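Local coordinates for hemin degrading factor (Pseudomonas aeruginosa, PDB 4MF9), which binds heme and probably both traffics and degrades it, as part of iron acquisition by this pathogen, at residues G304-R310 and S322-P328; E241-D247 and S356-L360. One frame throughout, in Å; residues are numbered along the deposited sequence.

Contact 1: residues G304-R310 and S322-P328; sequences GIAELWR and SWEAFDP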
# COMPACT_ATOMS: atom_id res chain seq x y z
N GLY A 304 -6.50 -4.14 14.13
CA GLY A 304 -6.29 -5.15 13.11
C GLY A 304 -4.92 -5.78 13.22
O GLY A 304 -4.65 -6.81 12.58
N ILE A 305 -4.08 -5.17 14.05
CA ILE A 305 -2.70 -5.65 14.28
C ILE A 305 -2.68 -6.87 15.17
O ILE A 305 -3.05 -6.80 16.34
CB ILE A 305 -1.83 -4.56 14.95
CG1 ILE A 305 -1.72 -3.33 14.04
CG2 ILE A 305 -0.44 -5.10 15.23
CD1 ILE A 305 -0.93 -2.18 14.68
N ALA A 306 -2.25 -8.00 14.63
CA ALA A 306 -2.18 -9.24 15.40
C ALA A 306 -0.79 -9.45 16.00
O ALA A 306 -0.68 -9.94 17.13
CB ALA A 306 -2.55 -10.42 14.56
N GLU A 307 0.26 -9.13 15.24
CA GLU A 307 1.64 -9.26 15.73
C GLU A 307 2.47 -8.06 15.33
O GLU A 307 2.27 -7.46 14.27
CB GLU A 307 2.33 -10.50 15.17
CG GLU A 307 1.54 -11.78 15.22
CD GLU A 307 2.18 -12.88 14.41
OE1 GLU A 307 3.44 -12.94 14.34
OE2 GLU A 307 1.42 -13.69 13.84
N LEU A 308 3.42 -7.73 16.19
CA LEU A 308 4.32 -6.60 15.98
C LEU A 308 5.74 -7.08 16.28
O LEU A 308 6.02 -7.56 17.39
CB LEU A 308 3.95 -5.44 16.91
CG LEU A 308 4.85 -4.23 16.64
CD1 LEU A 308 4.66 -3.77 15.16
CD2 LEU A 308 4.59 -3.11 17.61
N TRP A 309 6.63 -6.94 15.30
CA TRP A 309 8.00 -7.44 15.44
C TRP A 309 9.03 -6.35 15.22
O TRP A 309 8.89 -5.52 14.31
CB TRP A 309 8.25 -8.53 14.40
CG TRP A 309 7.53 -9.80 14.67
CD1 TRP A 309 6.24 -10.10 14.32
CD2 TRP A 309 8.06 -10.95 15.32
NE1 TRP A 309 5.93 -11.37 14.74
CE2 TRP A 309 7.04 -11.92 15.34
CE3 TRP A 309 9.30 -11.26 15.88
CZ2 TRP A 309 7.22 -13.18 15.92
CZ3 TRP A 309 9.48 -12.51 16.45
CH2 TRP A 309 8.45 -13.45 16.47
N ARG A 310 10.06 -6.37 16.04
CA ARG A 310 11.28 -5.68 15.77
C ARG A 310 12.19 -6.63 14.96
O ARG A 310 12.42 -7.69 15.37
CB ARG A 310 12.00 -5.22 17.03
CG ARG A 310 13.39 -4.71 16.86
CD ARG A 310 13.97 -4.01 18.12
NE ARG A 310 13.74 -4.77 19.34
CZ ARG A 310 13.22 -4.29 20.46
NH1 ARG A 310 12.86 -3.01 20.55
NH2 ARG A 310 13.10 -5.07 21.50
N SER A 322 13.94 -2.61 11.56
CA SER A 322 12.60 -2.22 11.15
C SER A 322 11.61 -2.76 12.17
O SER A 322 11.95 -3.66 12.93
CB SER A 322 12.27 -2.80 9.78
OG SER A 322 12.30 -4.22 9.82
N TRP A 323 10.41 -2.18 12.18
CA TRP A 323 9.27 -2.76 12.90
C TRP A 323 8.26 -3.19 11.85
O TRP A 323 8.01 -2.46 10.88
CB TRP A 323 8.62 -1.72 13.82
CG TRP A 323 9.37 -1.48 15.10
CD1 TRP A 323 10.71 -1.67 15.32
CD2 TRP A 323 8.81 -1.03 16.34
NE1 TRP A 323 11.02 -1.34 16.63
CE2 TRP A 323 9.87 -0.94 17.27
CE3 TRP A 323 7.52 -0.67 16.74
CZ2 TRP A 323 9.67 -0.53 18.58
CZ3 TRP A 323 7.33 -0.26 18.05
CH2 TRP A 323 8.40 -0.19 18.95
N GLU A 324 7.70 -4.39 12.02
CA GLU A 324 6.79 -4.97 11.05
C GLU A 324 5.52 -5.45 11.77
O GLU A 324 5.58 -6.26 12.69
CB GLU A 324 7.50 -6.09 10.27
CG GLU A 324 8.83 -5.59 9.67
CD GLU A 324 9.54 -6.57 8.77
OE1 GLU A 324 9.03 -7.69 8.54
OE2 GLU A 324 10.64 -6.21 8.29
N ALA A 325 4.38 -4.91 11.35
CA ALA A 325 3.09 -5.25 11.94
C ALA A 325 2.32 -6.15 10.97
O ALA A 325 2.26 -5.89 9.77
CB ALA A 325 2.31 -3.99 12.22
N PHE A 326 1.74 -7.20 11.48
CA PHE A 326 1.00 -8.16 10.74
C PHE A 326 -0.44 -8.33 11.23
O PHE A 326 -0.70 -8.21 12.39
CB PHE A 326 1.66 -9.51 10.81
CG PHE A 326 3.10 -9.50 10.35
CD1 PHE A 326 4.11 -9.16 11.21
CD2 PHE A 326 3.42 -9.82 9.06
CE1 PHE A 326 5.41 -9.19 10.81
CE2 PHE A 326 4.72 -9.82 8.64
CZ PHE A 326 5.71 -9.48 9.51
N ASP A 327 -1.33 -8.65 10.30
CA ASP A 327 -2.70 -9.02 10.61
C ASP A 327 -2.83 -10.51 10.96
O ASP A 327 -1.84 -11.19 10.90
CB ASP A 327 -3.64 -8.62 9.50
CG ASP A 327 -3.44 -9.39 8.26
OD1 ASP A 327 -2.92 -10.48 8.26
OD2 ASP A 327 -3.86 -8.89 7.25
N PRO A 328 -4.04 -10.99 11.23
CA PRO A 328 -4.24 -12.37 11.58
C PRO A 328 -3.95 -13.33 10.45
O PRO A 328 -3.92 -14.47 10.71
CB PRO A 328 -5.71 -12.44 12.00
CG PRO A 328 -5.94 -11.15 12.63
CD PRO A 328 -5.09 -10.15 11.85
O HOH W 1 -0.46 -13.03 12.25
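Start with the ladder between these two neighbouring antiparallel strands of a beta hairpin, their axes 4.7 Å apart at 165°. E307 and F326 form one hydrogen-bonded pair (F326 N to E307 O 2.9 Å), W309 and E324 the next (E324 N to W309 O 2.8 Å). Where the first strand begins, A306 and E307 form a classic beta bulge opposite F326: A306 N (2.7 Å) and E307 N (3.1 Å) both donate to F326 O. A306 CB rests on P328 CD at 3.7 Å.

The side chains sort onto two faces. On one, small A325 makes the hollow: L308 CD1 drops to 3.8 Å from A325 CB, while L308 CD2 meets W323 CE3 at 3.9 Å. On the other, W309 CD1 lies 3.7 Å from F326 CE1, the rings steeply inclined at 82°, and W309 NE1 donates to E307 OE1 (3.0 Å). A water bridges E307 OE2 and D327 O.

L248 and L251 of helix 247-258 cover the L308/W323 face; helix 228-235 packs L232 on W309 and F326 opposite, where E324 makes salt bridges to the heme-binding residues R228 and K313. Strand 240-243 flanks 307-310, and strand 332-338 flanks 322-326.

Contact 2: residues E241-D247 and S356-L360; sequences ERLDNGD and SFKAL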
# COMPACT_ATOMS: atom_id res chain seq x y z
N GLU A 241 12.29 -9.95 17.38
CA GLU A 241 11.61 -10.05 18.66
C GLU A 241 10.20 -9.53 18.58
O GLU A 241 10.03 -8.49 18.11
CB GLU A 241 12.33 -9.21 19.70
CG GLU A 241 13.81 -9.46 19.87
CD GLU A 241 14.43 -8.54 20.92
OE1 GLU A 241 14.70 -9.00 21.99
OE2 GLU A 241 14.66 -7.39 20.69
N ARG A 242 9.25 -10.24 19.11
CA ARG A 242 7.87 -9.75 19.20
C ARG A 242 7.71 -8.61 20.21
O ARG A 242 8.29 -8.64 21.24
CB ARG A 242 6.90 -10.87 19.47
CG ARG A 242 5.53 -10.71 18.85
CD ARG A 242 4.76 -11.98 19.07
NE ARG A 242 3.41 -11.98 18.62
CZ ARG A 242 2.37 -11.95 19.43
NH1 ARG A 242 2.56 -11.90 20.70
NH2 ARG A 242 1.15 -11.95 18.97
N LEU A 243 6.89 -7.64 19.87
CA LEU A 243 6.63 -6.48 20.69
C LEU A 243 5.15 -6.37 21.08
O LEU A 243 4.27 -6.91 20.40
CB LEU A 243 7.04 -5.20 19.96
CG LEU A 243 8.47 -5.13 19.45
CD1 LEU A 243 8.66 -3.90 18.59
CD2 LEU A 243 9.47 -5.15 20.62
N ASP A 244 4.87 -5.65 22.15
CA ASP A 244 3.50 -5.43 22.53
C ASP A 244 2.85 -4.64 21.38
O ASP A 244 3.35 -3.70 20.97
CB ASP A 244 3.45 -4.63 23.81
CG ASP A 244 2.05 -4.37 24.27
OD1 ASP A 244 1.60 -5.11 25.12
OD2 ASP A 244 1.45 -3.46 23.77
N ASN A 245 1.72 -5.10 20.90
CA ASN A 245 1.06 -4.47 19.76
C ASN A 245 0.84 -2.98 19.90
O ASN A 245 0.82 -2.25 18.90
CB ASN A 245 -0.26 -5.18 19.47
CG ASN A 245 -0.06 -6.54 18.86
OD1 ASN A 245 1.00 -6.84 18.29
ND2 ASN A 245 -1.07 -7.39 18.97
N GLY A 246 0.67 -2.51 21.13
CA GLY A 246 0.39 -1.10 21.37
C GLY A 246 1.61 -0.23 21.24
O GLY A 246 1.51 0.99 21.27
N ASP A 247 2.80 -0.82 21.19
CA ASP A 247 4.04 -0.07 21.05
C ASP A 247 4.15 0.72 19.73
O ASP A 247 4.81 1.70 19.68
CB ASP A 247 5.29 -0.95 21.29
CG ASP A 247 5.55 -1.26 22.76
OD1 ASP A 247 4.84 -0.71 23.58
OD2 ASP A 247 6.45 -2.02 23.10
N SER A 356 14.47 0.85 21.82
CA SER A 356 14.12 1.34 23.15
C SER A 356 12.95 0.57 23.76
O SER A 356 12.77 0.57 24.99
CB SER A 356 13.81 2.84 23.13
OG SER A 356 12.59 3.10 22.46
N PHE A 357 12.16 -0.10 22.93
CA PHE A 357 10.95 -0.75 23.42
C PHE A 357 11.21 -2.19 23.84
O PHE A 357 11.94 -2.92 23.18
CB PHE A 357 9.80 -0.64 22.39
CG PHE A 357 9.24 0.75 22.27
CD1 PHE A 357 8.13 1.13 23.00
CD2 PHE A 357 9.85 1.69 21.45
CE1 PHE A 357 7.62 2.41 22.90
CE2 PHE A 357 9.34 2.98 21.35
CZ PHE A 357 8.23 3.34 22.07
N LYS A 358 10.61 -2.61 24.95
CA LYS A 358 10.86 -3.89 25.51
C LYS A 358 10.17 -5.05 24.78
O LYS A 358 9.03 -5.03 24.58
CB LYS A 358 10.55 -3.90 27.01
CG LYS A 358 11.17 -2.73 27.76
CD LYS A 358 11.58 -3.06 29.20
CE LYS A 358 12.04 -1.85 30.01
NZ LYS A 358 12.59 -0.77 29.16
N ALA A 359 10.90 -6.10 24.48
CA ALA A 359 10.33 -7.27 23.82
C ALA A 359 9.38 -8.02 24.75
O ALA A 359 9.49 -7.91 25.98
CB ALA A 359 11.45 -8.20 23.37
N LEU A 360 8.45 -8.78 24.18
CA LEU A 360 7.65 -9.68 24.99
C LEU A 360 8.53 -10.84 25.47
O LEU A 360 8.12 -11.62 26.33
CB LEU A 360 6.46 -10.23 24.19
CG LEU A 360 5.49 -9.21 23.59
CD1 LEU A 360 4.29 -9.91 22.92
CD2 LEU A 360 5.04 -8.19 24.64
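This is a C-terminal tail packed along a sheet edge: the last residues, irregular after helix 348-355, run beside strand 240-243, outermost in a nine-stranded antiparallel sheet built from both HemS/ChuX-type halves, and beside the turn that follows it. One backbone hydrogen bond joins them, L360 N to R242 O at 2.9 Å and nearly straight.

Around it, aliphatic groups pack on polar atoms and backbone. L360 gives up the most surface, with its CD2 3.6 Å from D244 N and its CD1 3.4 Å from R242 NH1. L243 CD2 reaches back to A359 CA (3.9 Å). E241 OE1 lies 3.6 Å from A359 CB, while its other oxygen is engaged by R310 and R312.

Past the strand, D244 to D247 make a type I turn leading into helix 247-258. D244 OD2 accepts from G246 N (2.9 Å), a capping bond. The F357 side chain touches K250 and L251 of this helix, and its ring meets that of W323; its ring atom CD1 comes 3.5 Å from D247 CG.

Overall arrangement
The two contacts meet at one sheet, their centres 10 Å apart: strand 307-313 pairs with 320-326 in contact 1 and, on its other edge, with strand 240-243, which contact 2 covers. L308 O to L243 N, at 2.6 Å, is a probable hydrogen bond between them, and R310 NH1 reaches F357 O at 2.8 Å, tying the hairpin to the tail. Along the chain, contact 1 is nested inside the loop that contact 2 closes. Their relation to heme differs: the E324 side chain in contact 1 comes within about 4 Å of the ligand, and about 3 Å from the side chains of R228 and K313, whereas contact 2 lies away from the heme site.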